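Side-chain contact in P450 epoxidase (Sorangium cellulosum, PDB 1Q5D), which belongs to the cytochrome P450 family of haem proteins and carries a bound haem in a mostly helical fold: residues P40-D45 with S49-R54. Sequence-based numbering, arbitrary orientation.
Sequences PIFYWD and SWVLTR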
# COMPACT_ATOMS: atom_id res chain seq x y z
N PRO A 40 9.05 -12.09 20.95
CA PRO A 40 9.13 -10.79 20.28
C PRO A 40 9.83 -10.87 18.92
O PRO A 40 9.69 -9.95 18.11
CB PRO A 40 10.01 -9.98 21.22
CG PRO A 40 10.97 -11.03 21.77
CD PRO A 40 10.09 -12.23 21.99
N ILE A 41 10.58 -11.95 18.69
CA ILE A 41 11.36 -12.09 17.47
C ILE A 41 11.62 -13.56 17.14
O ILE A 41 11.81 -14.40 18.02
CB ILE A 41 12.70 -11.32 17.58
CG1 ILE A 41 13.37 -11.16 16.21
CG2 ILE A 41 13.65 -12.01 18.58
CD1 ILE A 41 14.58 -10.25 16.21
N PHE A 42 11.60 -13.88 15.85
CA PHE A 42 11.97 -15.21 15.41
C PHE A 42 12.57 -15.14 14.02
O PHE A 42 12.36 -14.15 13.30
CB PHE A 42 10.77 -16.15 15.45
CG PHE A 42 9.69 -15.82 14.45
CD1 PHE A 42 9.74 -16.33 13.15
CD2 PHE A 42 8.59 -15.05 14.82
CE1 PHE A 42 8.74 -16.05 12.23
CE2 PHE A 42 7.58 -14.77 13.90
CZ PHE A 42 7.66 -15.27 12.60
N TYR A 43 13.34 -16.17 13.66
CA TYR A 43 13.89 -16.23 12.31
C TYR A 43 12.95 -17.01 11.40
O TYR A 43 12.52 -18.13 11.72
CB TYR A 43 15.29 -16.86 12.30
CG TYR A 43 16.03 -16.59 11.01
CD1 TYR A 43 16.79 -15.44 10.87
CD2 TYR A 43 15.95 -17.47 9.93
CE1 TYR A 43 17.46 -15.16 9.70
CE2 TYR A 43 16.62 -17.20 8.75
CZ TYR A 43 17.38 -16.05 8.64
OH TYR A 43 18.05 -15.76 7.48
N TRP A 44 12.62 -16.41 10.26
CA TRP A 44 11.70 -17.00 9.30
C TRP A 44 12.53 -17.68 8.23
O TRP A 44 13.13 -17.01 7.40
CB TRP A 44 10.84 -15.90 8.67
CG TRP A 44 9.86 -16.40 7.63
CD1 TRP A 44 9.38 -17.68 7.47
CD2 TRP A 44 9.24 -15.62 6.61
NE1 TRP A 44 8.51 -17.74 6.41
CE2 TRP A 44 8.40 -16.48 5.87
CE3 TRP A 44 9.29 -14.26 6.25
CZ2 TRP A 44 7.64 -16.04 4.79
CZ3 TRP A 44 8.54 -13.83 5.18
CH2 TRP A 44 7.71 -14.71 4.47
N ASP A 45 12.57 -19.01 8.26
CA ASP A 45 13.42 -19.77 7.36
C ASP A 45 13.24 -19.40 5.88
O ASP A 45 14.19 -18.97 5.23
CB ASP A 45 13.25 -21.29 7.59
CG ASP A 45 11.81 -21.77 7.42
OD1 ASP A 45 11.60 -23.01 7.39
OD2 ASP A 45 10.80 -21.02 7.31
N SER A 49 14.84 -14.10 7.02
CA SER A 49 14.95 -12.85 7.76
C SER A 49 14.34 -12.99 9.14
O SER A 49 13.56 -13.90 9.39
CB SER A 49 14.24 -11.73 7.01
OG SER A 49 12.84 -11.90 7.07
N TRP A 50 14.72 -12.10 10.04
CA TRP A 50 14.10 -12.02 11.35
C TRP A 50 12.72 -11.38 11.25
O TRP A 50 12.48 -10.60 10.33
CB TRP A 50 14.98 -11.18 12.26
CG TRP A 50 16.31 -11.81 12.53
CD1 TRP A 50 17.51 -11.52 11.93
CD2 TRP A 50 16.58 -12.84 13.48
NE1 TRP A 50 18.50 -12.30 12.45
CE2 TRP A 50 17.96 -13.13 13.40
CE3 TRP A 50 15.79 -13.55 14.40
CZ2 TRP A 50 18.57 -14.09 14.22
CZ3 TRP A 50 16.40 -14.52 15.20
CH2 TRP A 50 17.78 -14.77 15.10
N VAL A 51 11.84 -11.69 12.20
CA VAL A 51 10.46 -11.19 12.21
C VAL A 51 10.14 -10.63 13.59
O VAL A 51 10.25 -11.34 14.60
CB VAL A 51 9.45 -12.31 11.88
CG1 VAL A 51 8.01 -11.82 12.02
CG2 VAL A 51 9.67 -12.85 10.47
N LEU A 52 9.75 -9.36 13.64
CA LEU A 52 9.35 -8.73 14.90
C LEU A 52 7.84 -8.70 15.04
O LEU A 52 7.13 -8.21 14.14
CB LEU A 52 9.95 -7.32 15.01
CG LEU A 52 11.47 -7.28 15.18
CD1 LEU A 52 12.02 -5.91 14.84
CD2 LEU A 52 11.84 -7.68 16.60
N THR A 53 7.34 -9.19 16.18
CA THR A 53 5.92 -9.41 16.38
C THR A 53 5.18 -8.39 17.24
O THR A 53 3.96 -8.40 17.26
CB THR A 53 5.68 -10.78 17.02
OG1 THR A 53 6.44 -10.85 18.25
CG2 THR A 53 6.25 -11.91 16.15
N ARG A 54 5.89 -7.55 17.99
CA ARG A 54 5.21 -6.70 18.97
C ARG A 54 5.27 -5.20 18.64
O ARG A 54 6.26 -4.71 18.11
CB ARG A 54 5.75 -6.97 20.38
CG ARG A 54 5.45 -8.40 20.85
CD ARG A 54 6.25 -8.86 22.08
NE ARG A 54 6.01 -10.28 22.35
CZ ARG A 54 6.59 -10.96 23.32
NH1 ARG A 54 7.47 -10.36 24.13
NH2 ARG A 54 6.31 -12.25 23.48
O HOH W 1 8.78 -7.64 18.65
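Phe42 and Val51 pack tightly in this antiparallel beta hairpin. Val51 CB sits over one face of the phenyl ring, 3.7 Å from the Phe42 ring centroid and 19° off its normal, a CH-pi contact, while Val51 CG1 reaches Phe42 CZ at 3.5 Å. Phe42 chi1 of 67° sets CG between backbone N and carbonyl carbon, bringing the ring alongside Val51 with one face toward its CB; Thr53 CG2 approaches its edge, and Val51 CG2 also meets Trp44 CB. As a hydrogen-bonded pair, Phe42 and Val51 are tied by Val51 N to Phe42 O (2.7 Å) and by Phe42 N to Val51 O (3.1 Å).

On the opposite face, the edge of Tyr43 meets the face of Trp50, planes at 87°, with Tyr43 CD1 3.6 Å from Trp50 CE2. Trp50 NE1 is hydrogen-bonded to Glu324 OE1. The turn end is looser: Tyr43 is exposed, Ser49 N to Trp44 O is weak at 3.4 Å, and the buried Ser49 OG has no partner in the model. At the other end the Arg54 guanidinium lays a face over Pro40 N, its NE held by Arg36 O.

Strand 49-52 pairs in parallel with strand 325-329 on its other edge, leaving 41-44 as one of the sheet's two edge strands. Backbone hydrogen bonds thus set the hairpin's register, while largely apolar and aromatic side chains fill both faces.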